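Local coordinates for DUF3822 family protein (Bacteroides thetaiotaomicron VPI-5482, PDB 3HRG) that is of unknown function but has an actin-like ATPase fold, built round two similar five-stranded mixed sheets, at residues 142-147 against 173-178; 165-170 against 194-199. All blocks are in the same frame, centred on the assembly; numbering follows the deposited sequence. Where two conformers were deposited one is given.

Contact 1 (142-147 against 173-178)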
ATOM      1  N   SER A 142      -6.483  -2.739  -0.009  1.00  6.64           N
ATOM      2  CA  SER A 142      -5.486  -2.327  -0.946  1.00  6.64           C
ATOM      3  C   SER A 142      -4.447  -1.695  -0.048  1.00  6.63           C
ATOM      4  O   SER A 142      -4.805  -1.073   0.972  1.00  7.76           O
ATOM      5  CB  SER A 142      -6.028  -1.217  -1.873  1.00  6.75           C
ATOM      6  OG  SER A 142      -4.997  -0.597  -2.654  1.00  6.28           O
ATOM      7  N   GLN A 143      -3.169  -1.824  -0.382  1.00  7.12           N
ATOM      8  CA  GLN A 143      -2.107  -1.164   0.397  1.00  7.01           C
ATOM      9  C   GLN A 143      -2.332   0.365   0.368  1.00  7.37           C
ATOM     10  O   GLN A 143      -2.013   1.063   1.342  1.00  8.06           O
ATOM     11  CB  GLN A 143      -0.729  -1.537  -0.127  1.00  6.88           C
ATOM     12  CG  GLN A 143       0.406  -0.840   0.586  1.00  8.67           C
ATOM     13  CD  GLN A 143       1.732  -1.056  -0.028  1.00 12.82           C
ATOM     14  OE1 GLN A 143       1.890  -0.908  -1.238  1.00 15.45           O
ATOM     15  NE2 GLN A 143       2.744  -1.320   0.811  1.00 12.00           N
ATOM     16  N   SER A 144      -2.902   0.867  -0.731  1.00  7.32           N
ATOM     17  CA  SER A 144      -3.222   2.280  -0.863  1.00  7.52           C
ATOM     18  C   SER A 144      -4.192   2.830   0.204  1.00  7.46           C
ATOM     19  O   SER A 144      -4.112   4.014   0.551  1.00  7.09           O
ATOM     20  CB  SER A 144      -3.780   2.561  -2.234  1.00  7.15           C
ATOM     21  OG  SER A 144      -2.797   2.368  -3.243  1.00  8.46           O
ATOM     22  N   THR A 145      -5.068   1.983   0.739  1.00  7.15           N
ATOM     23  CA  THR A 145      -6.046   2.423   1.750  1.00  6.98           C
ATOM     24  C   THR A 145      -5.394   2.982   3.048  1.00  7.21           C
ATOM     25  O   THR A 145      -5.605   4.165   3.371  1.00  7.07           O
ATOM     26  CB  THR A 145      -7.079   1.337   1.973  1.00  6.66           C
ATOM     27  OG1 THR A 145      -7.760   1.108   0.728  1.00  6.06           O
ATOM     28  CG2 THR A 145      -8.061   1.722   3.091  1.00  5.76           C
ATOM     29  N   PRO A 146      -4.608   2.169   3.788  1.00  7.84           N
ATOM     30  CA  PRO A 146      -3.932   2.761   4.938  1.00  7.65           C
ATOM     31  C   PRO A 146      -2.916   3.849   4.563  1.00  7.51           C
ATOM     32  O   PRO A 146      -2.713   4.751   5.354  1.00  7.48           O
ATOM     33  CB  PRO A 146      -3.197   1.558   5.575  1.00  7.84           C
ATOM     34  CG  PRO A 146      -3.167   0.520   4.464  1.00  7.31           C
ATOM     35  CD  PRO A 146      -4.403   0.701   3.743  1.00  7.72           C
ATOM     36  N   LEU A 147      -2.271   3.765   3.393  1.00  7.28           N
ATOM     37  CA  LEU A 147      -1.294   4.777   3.010  1.00  7.32           C
ATOM     38  C   LEU A 147      -1.959   6.153   2.840  1.00  7.92           C
ATOM     39  O   LEU A 147      -1.447   7.152   3.326  1.00  8.03           O
ATOM     40  CB  LEU A 147      -0.500   4.384   1.766  1.00  7.09           C
ATOM     41  CG  LEU A 147       0.569   3.290   1.896  1.00  6.71           C
ATOM     42  CD1 LEU A 147       1.294   3.066   0.566  1.00  7.72           C
ATOM     43  CD2 LEU A 147       1.590   3.618   2.970  1.00  6.09           C
ATOM     44  N   ASP A 173       3.890   4.146  -6.523  1.00 12.48           N
ATOM     45  CA  ASP A 173       2.532   4.502  -6.100  1.00 12.65           C
ATOM     46  C   ASP A 173       2.611   5.961  -5.679  1.00 12.83           C
ATOM     47  O   ASP A 173       3.463   6.315  -4.837  1.00 13.38           O
ATOM     48  CB  ASP A 173       2.054   3.601  -4.934  1.00 13.53           C
ATOM     49  CG  ASP A 173       2.094   2.100  -5.265  1.00 14.14           C
ATOM     50  OD1 ASP A 173       1.975   1.735  -6.447  1.00 14.66           O
ATOM     51  OD2 ASP A 173       2.278   1.259  -4.329  1.00 14.59           O
ATOM     52  N   ILE A 174       1.791   6.812  -6.296  1.00 12.69           N
ATOM     53  CA  ILE A 174       1.822   8.255  -6.060  1.00 12.54           C
ATOM     54  C   ILE A 174       0.508   8.728  -5.449  1.00 12.40           C
ATOM     55  O   ILE A 174      -0.570   8.439  -5.988  1.00 11.94           O
ATOM     56  CB  ILE A 174       2.131   9.022  -7.339  1.00 12.96           C
ATOM     57  CG1 ILE A 174       3.454   8.550  -7.949  1.00 14.79           C
ATOM     58  CG2 ILE A 174       2.142  10.551  -7.093  1.00 15.06           C
ATOM     59  CD1 ILE A 174       3.820   9.221  -9.262  1.00 12.79           C
ATOM     60  N   TYR A 175       0.626   9.473  -4.351  1.00 11.47           N
ATOM     61  CA  TYR A 175      -0.505   9.984  -3.564  1.00 11.39           C
ATOM     62  C   TYR A 175      -0.277  11.476  -3.333  1.00 11.39           C
ATOM     63  O   TYR A 175       0.690  11.874  -2.659  1.00 11.25           O
ATOM     64  CB  TYR A 175      -0.617   9.259  -2.233  1.00 11.55           C
ATOM     65  CG  TYR A 175      -0.613   7.754  -2.379  1.00 11.07           C
ATOM     66  CD1 TYR A 175      -1.769   7.058  -2.724  1.00 11.34           C
ATOM     67  CD2 TYR A 175       0.564   7.032  -2.215  1.00 12.46           C
ATOM     68  CE1 TYR A 175      -1.768   5.647  -2.870  1.00 11.01           C
ATOM     69  CE2 TYR A 175       0.579   5.616  -2.324  1.00 12.55           C
ATOM     70  CZ  TYR A 175      -0.585   4.948  -2.677  1.00 12.75           C
ATOM     71  OH  TYR A 175      -0.568   3.581  -2.833  1.00 11.94           O
ATOM     72  N   CYS A 176      -1.173  12.301  -3.863  1.00 11.15           N
ATOM     73  CA  CYS A 176      -1.021  13.758  -3.777  1.00 11.04           C
ATOM     74  C   CYS A 176      -2.108  14.405  -2.939  1.00 10.79           C
ATOM     75  O   CYS A 176      -3.274  14.022  -3.045  1.00  9.99           O
ATOM     76  CB  CYS A 176      -1.007  14.382  -5.182  1.00 11.16           C
ATOM     77  SG  CYS A 176       0.361  13.798  -6.154  1.00 14.83           S
ATOM     78  N   PHE A 177      -1.718  15.436  -2.166  1.00 10.74           N
ATOM     79  CA  PHE A 177      -2.630  16.089  -1.239  1.00 11.01           C
ATOM     80  C   PHE A 177      -2.531  17.586  -1.131  1.00 11.74           C
ATOM     81  O   PHE A 177      -1.470  18.163  -1.334  1.00 11.26           O
ATOM     82  CB  PHE A 177      -2.359  15.589   0.195  1.00 10.86           C
ATOM     83  CG  PHE A 177      -2.605  14.141   0.394  1.00  9.93           C
ATOM     84  CD1 PHE A 177      -1.603  13.209   0.125  1.00 10.61           C
ATOM     85  CD2 PHE A 177      -3.846  13.690   0.822  1.00  7.94           C
ATOM     86  CE1 PHE A 177      -1.856  11.848   0.332  1.00  8.67           C
ATOM     87  CE2 PHE A 177      -4.080  12.358   1.027  1.00  8.37           C
ATOM     88  CZ  PHE A 177      -3.106  11.441   0.778  1.00  7.32           C
ATOM     89  N   GLU A 178      -3.656  18.187  -0.734  1.00 12.30           N
ATOM     90  CA  GLU A 178      -3.728  19.602  -0.430  1.00 13.65           C
ATOM     91  C   GLU A 178      -4.510  19.660   0.868  1.00 14.05           C
ATOM     92  O   GLU A 178      -5.690  19.317   0.874  1.00 13.29           O
ATOM     93  CB  GLU A 178      -4.434  20.416  -1.526  1.00 13.74           C
ATOM     94  CG  GLU A 178      -4.552  21.910  -1.185  1.00 17.06           C
ATOM     95  CD  GLU A 178      -5.076  22.749  -2.328  1.00 20.19           C
ATOM     96  OE1 GLU A 178      -5.536  22.208  -3.361  1.00 24.63           O
ATOM     97  OE2 GLU A 178      -4.986  23.966  -2.192  1.00 24.06           O
TER
HETATM   98  O   HOH W   1       3.509   1.129  -1.959  1.00 17.76           O
HETATM   99  O   HOH W   2       0.315  -0.690  -3.723  1.00 19.09           O

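Contact 2 (165-170 against 194-199)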
ATOM      1  N   ALA A 165       5.357   9.469  -2.578  1.00 13.65           N
ATOM      2  CA  ALA A 165       5.649   8.408  -3.522  1.00 13.32           C
ATOM      3  C   ALA A 165       6.220   7.210  -2.784  1.00 13.66           C
ATOM      4  O   ALA A 165       7.237   7.344  -2.072  1.00 13.83           O
ATOM      5  CB  ALA A 165       6.647   8.915  -4.579  1.00 13.30           C
ATOM      6  N   SER A 166       5.550   6.062  -2.927  1.00 13.13           N
ATOM      7  CA  SER A 166       5.952   4.807  -2.326  1.00 13.16           C
ATOM      8  C   SER A 166       6.538   3.994  -3.479  1.00 13.38           C
ATOM      9  O   SER A 166       5.826   3.536  -4.390  1.00 13.70           O
ATOM     10  CB  SER A 166       4.784   4.091  -1.707  1.00 13.27           C
ATOM     11  OG  SER A 166       5.198   2.881  -1.139  1.00 13.02           O
ATOM     12  N   VAL A 167       7.838   3.813  -3.437  1.00 12.99           N
ATOM     13  CA  VAL A 167       8.548   3.135  -4.498  1.00 13.61           C
ATOM     14  C   VAL A 167       8.635   1.628  -4.228  1.00 12.98           C
ATOM     15  O   VAL A 167       9.049   1.206  -3.144  1.00 12.20           O
ATOM     16  CB  VAL A 167       9.945   3.735  -4.627  1.00 13.55           C
ATOM     17  CG1 VAL A 167      10.725   3.034  -5.736  1.00 14.52           C
ATOM     18  CG2 VAL A 167       9.840   5.240  -4.867  1.00 14.61           C
ATOM     19  N   ARG A 168       8.194   0.830  -5.191  1.00 12.05           N
ATOM     20  CA  ARG A 168       8.279  -0.620  -5.121  1.00 12.59           C
ATOM     21  C   ARG A 168       9.217  -1.054  -6.245  1.00 13.00           C
ATOM     22  O   ARG A 168       9.615  -0.235  -7.059  1.00 12.21           O
ATOM     23  CB  ARG A 168       6.896  -1.289  -5.182  1.00 12.36           C
ATOM     24  CG  ARG A 168       6.043  -0.876  -3.975  1.00 13.21           C
ATOM     25  CD  ARG A 168       4.667  -1.521  -3.908  1.00 13.75           C
ATOM     26  NE  ARG A 168       3.736  -1.070  -4.955  1.00 11.76           N
ATOM     27  CZ  ARG A 168       3.446  -1.722  -6.079  1.00 11.50           C
ATOM     28  NH1 ARG A 168       3.991  -2.902  -6.373  1.00 14.11           N
ATOM     29  NH2 ARG A 168       2.578  -1.181  -6.932  1.00 11.78           N
ATOM     30  N   LYS A 169       9.580  -2.327  -6.252  1.00 13.59           N
ATOM     31  CA  LYS A 169      10.551  -2.816  -7.239  0.50 14.00           C
ATOM     32  C   LYS A 169      10.100  -2.604  -8.702  1.00 14.05           C
ATOM     33  O   LYS A 169      10.912  -2.143  -9.508  1.00 14.40           O
ATOM     34  CB  LYS A 169      10.922  -4.272  -6.981  0.50 13.96           C
ATOM     35  CG  LYS A 169      12.164  -4.712  -7.725  0.50 14.29           C
ATOM     36  CD  LYS A 169      12.559  -6.113  -7.326  0.50 13.72           C
ATOM     37  CE  LYS A 169      13.829  -6.557  -8.037  0.50 13.70           C
ATOM     38  NZ  LYS A 169      14.071  -8.019  -7.803  0.50 12.27           N
ATOM     39  N   ASP A 170       8.837  -2.862  -9.013  1.00 14.24           N
ATOM     40  CA  ASP A 170       8.340  -2.712 -10.398  0.50 14.31           C
ATOM     41  C   ASP A 170       7.272  -1.612 -10.595  1.00 14.02           C
ATOM     42  O   ASP A 170       6.673  -1.508 -11.666  1.00 13.07           O
ATOM     43  CB  ASP A 170       7.852  -4.087 -10.894  0.50 14.66           C
ATOM     44  CG  ASP A 170       8.969  -5.134 -10.930  0.50 15.85           C
ATOM     45  OD1 ASP A 170      10.164  -4.769 -11.073  0.50 17.54           O
ATOM     46  OD2 ASP A 170       8.658  -6.339 -10.835  0.50 18.86           O
ATOM     47  N   GLU A 194      15.108   6.342 -14.587  1.00 14.77           N
ATOM     48  CA  GLU A 194      14.547   7.253 -15.622  1.00 15.06           C
ATOM     49  C   GLU A 194      13.020   7.189 -15.682  1.00 13.72           C
ATOM     50  O   GLU A 194      12.395   8.223 -15.845  1.00 13.61           O
ATOM     51  CB  GLU A 194      15.152   7.033 -17.021  1.00 15.19           C
ATOM     52  CG  GLU A 194      14.783   5.719 -17.681  1.00 18.33           C
ATOM     53  CD  GLU A 194      15.534   5.457 -18.981  1.00 22.64           C
ATOM     54  OE1 GLU A 194      15.345   6.180 -19.986  1.00 24.66           O
ATOM     55  OE2 GLU A 194      16.303   4.475 -18.998  1.00 26.37           O
ATOM     56  N   ASP A 195      12.425   6.007 -15.547  1.00 12.73           N
ATOM     57  CA  ASP A 195      10.954   5.846 -15.556  0.50 12.94           C
ATOM     58  C   ASP A 195      10.302   6.388 -14.295  1.00 12.54           C
ATOM     59  O   ASP A 195       9.198   6.956 -14.318  1.00 12.12           O
ATOM     60  CB  ASP A 195      10.530   4.401 -15.522  0.50 13.42           C
ATOM     61  CG  ASP A 195      10.875   3.627 -16.716  0.50 14.58           C
ATOM     62  OD1 ASP A 195      11.071   4.215 -17.795  0.50 16.89           O
ATOM     63  OD2 ASP A 195      10.875   2.386 -16.541  0.50 15.57           O
ATOM     64  N   ARG A 196      10.958   6.158 -13.157  1.00 11.78           N
ATOM     65  CA  ARG A 196      10.434   6.657 -11.894  1.00 11.99           C
ATOM     66  C   ARG A 196      10.337   8.186 -11.947  1.00 12.44           C
ATOM     67  O   ARG A 196       9.314   8.760 -11.586  1.00 12.29           O
ATOM     68  CB  ARG A 196      11.349   6.222 -10.727  1.00 11.71           C
ATOM     69  CG  ARG A 196      11.238   4.740 -10.409  1.00 12.98           C
ATOM     70  CD  ARG A 196      12.277   4.284  -9.399  1.00 12.90           C
ATOM     71  NE  ARG A 196      12.030   2.909  -9.007  1.00 15.88           N
ATOM     72  CZ  ARG A 196      12.847   2.135  -8.297  1.00 17.94           C
ATOM     73  NH1 ARG A 196      14.068   2.548  -7.929  1.00 18.78           N
ATOM     74  NH2 ARG A 196      12.458   0.899  -7.990  1.00 19.06           N
ATOM     75  N   ILE A 197      11.420   8.834 -12.385  1.00 12.16           N
ATOM     76  CA  ILE A 197      11.448  10.292 -12.497  1.00 12.21           C
ATOM     77  C   ILE A 197      10.392  10.771 -13.498  1.00 11.64           C
ATOM     78  O   ILE A 197       9.690  11.750 -13.267  1.00 11.99           O
ATOM     79  CB  ILE A 197      12.818  10.793 -12.973  1.00 12.34           C
ATOM     80  CG1 ILE A 197      13.918  10.525 -11.939  1.00 14.63           C
ATOM     81  CG2 ILE A 197      12.778  12.288 -13.247  1.00 12.10           C
ATOM     82  CD1 ILE A 197      15.328  10.516 -12.590  1.00 16.96           C
ATOM     83  N   TYR A 198      10.280  10.052 -14.604  1.00 10.95           N
ATOM     84  CA  TYR A 198       9.321  10.394 -15.637  1.00 10.37           C
ATOM     85  C   TYR A 198       7.914  10.521 -15.092  1.00 10.79           C
ATOM     86  O   TYR A 198       7.227  11.539 -15.330  1.00  9.40           O
ATOM     87  CB  TYR A 198       9.396   9.358 -16.733  1.00 10.59           C
ATOM     88  CG  TYR A 198       8.439   9.572 -17.882  1.00 10.71           C
ATOM     89  CD1 TYR A 198       8.756  10.415 -18.927  1.00 11.66           C
ATOM     90  CD2 TYR A 198       7.237   8.884 -17.932  1.00 15.13           C
ATOM     91  CE1 TYR A 198       7.902  10.570 -20.009  1.00 11.88           C
ATOM     92  CE2 TYR A 198       6.366   9.022 -19.011  1.00 15.65           C
ATOM     93  CZ  TYR A 198       6.701   9.879 -20.041  1.00 15.89           C
ATOM     94  OH  TYR A 198       5.848   9.987 -21.121  1.00 18.46           O
ATOM     95  N   TYR A 199       7.480   9.529 -14.319  1.00 10.32           N
ATOM     96  CA  TYR A 199       6.110   9.580 -13.779  1.00 11.26           C
ATOM     97  C   TYR A 199       5.932  10.591 -12.659  1.00 11.72           C
ATOM     98  O   TYR A 199       4.892  11.223 -12.575  1.00 13.63           O
ATOM     99  CB  TYR A 199       5.599   8.175 -13.399  1.00 11.40           C
ATOM    100  CG  TYR A 199       5.376   7.300 -14.611  1.00 12.08           C
ATOM    101  CD1 TYR A 199       4.320   7.555 -15.503  1.00 11.86           C
ATOM    102  CD2 TYR A 199       6.194   6.210 -14.873  1.00 12.65           C
ATOM    103  CE1 TYR A 199       4.136   6.782 -16.638  1.00 14.04           C
ATOM    104  CE2 TYR A 199       6.004   5.417 -15.965  1.00 13.17           C
ATOM    105  CZ  TYR A 199       4.979   5.707 -16.862  1.00 15.37           C
ATOM    106  OH  TYR A 199       4.808   4.902 -17.943  1.00 15.71           O
TER
HETATM  107  O   HOH W   3       9.738   1.611  -9.267  1.00 17.95           O

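Contact 1 (142-147 against 173-178)
Tyr175 reaches from strand 171-178 to the first turn of helix 144-154, and its side chain has the largest share of the contact. At CB the course is set: CG stands anti to the carbonyl carbon (chi1 -51°), and the ring extends toward 142-147, with Ala185 and Phe78 against the side chain. Farther out the two sides of the ring meet different partners. CE1 lies 3.7 Å from Ser144 CB, while CE2 packs 3.9 Å from Leu147 CD1, the methyl coming in obliquely. At the tip, Tyr175 OH and Ser144 OG share a short hydrogen bond of 2.6 Å, which either hydroxyl could donate; OG sits at the ring's edge, in its plane.

Beside this pair, Gln143 and Asp173 meet through water. Their amide and carboxylate planes are 77° apart, and Gln143 OE1 stays 3.8 Å from Asp173 OD2. Water 1 donates to both, lying 2.7 Å from Gln143 OE1 and 2.7 Å from Asp173 OD2; water 2 is placed to bridge the same two oxygens, but has other acceptors to serve. The carboxylate is also gripped by Arg168 at OD2 and Ser187 at OD1.

Both Gln143 OE1 and Asp173 OD2 are acceptors, so the bridging water probably supplies the protons that join them, while the neighbouring hydroxyls join the helix start to the strand without adding charge.

Contact 2 (165-170 against 194-199)
Val167 CG1 sits on one face of the Arg196 guanidinium, 3.3 Å above the plane and displaced toward its rim; the nearest guanidinium atom is CZ, 3.4 Å from Val167 CG1. Water 3 lies at the edge, in the plane. Two more flat groups meet within helix 193-206, where the edge of Tyr198 turns to the face of Tyr199, with Tyr198 CD2 3.8 Å above the Tyr199 ring centre. Tyr199 also stacks with Phe188.

Arg196 leaves the helix toward 165-170 with its chain extended from CG to NE, which carries the charged end across to the strand end. Val167 meets it at about a right angle: CG1, anti to the backbone N (chi1 180°), is the methyl that presses on the guanidinium. Beyond it, Arg196 NH2 gives Arg168 O a weak hydrogen bond of 3.2 Å, bent to 132° at the hydrogen. Water 3 supplies a second route, accepting from Arg196 NE at 2.6 Å and lying 2.9 Å from Arg168 O, placed to donate to it though other acceptors compete for its protons. Ser223 holds NH1, so three nitrogens of the group are engaged.

A leucine in place of Arg196 would probably leave Arg168 O without its direct link and probable water bridge to the helix, and Ser223 without this partner. The side chain of Arg168 is occupied elsewhere, by Asp173 and by an unidentified ligand probably from the crystallisation liquor.

Helix 193-206, which follows three antiparallel strands and precedes parallel strand 215-220, is thereby tied to the turn between the first two strands, in the beta-beta-beta-alpha-beta order of an actin-like (ribonuclease H-like) domain.

In the fold
From the N terminus, the chain completes its first five-stranded sheet with strand 139-142, then enters helix 144-154, which leads to the other five-stranded sheet. Contact 1 closes a loop from the start of that helix to strand 171-178. Contact 2 opens inside this loop, at the end of strand 162-167, and closes beyond it on helix 193-206, so the two cross. They meet where neighbouring strands 162-167 and 171-178 pair, through the Arg168-Asp173 salt bridge. Contact 1 joins the linking helix to this sheet; contact 2 fastens a later helix to it. The turn at 168-170, which belongs to contact 2 and leads into the strand of contact 1, meets Asp20, consistent with the paired hairpins lining the cleft of actin-like ATPases.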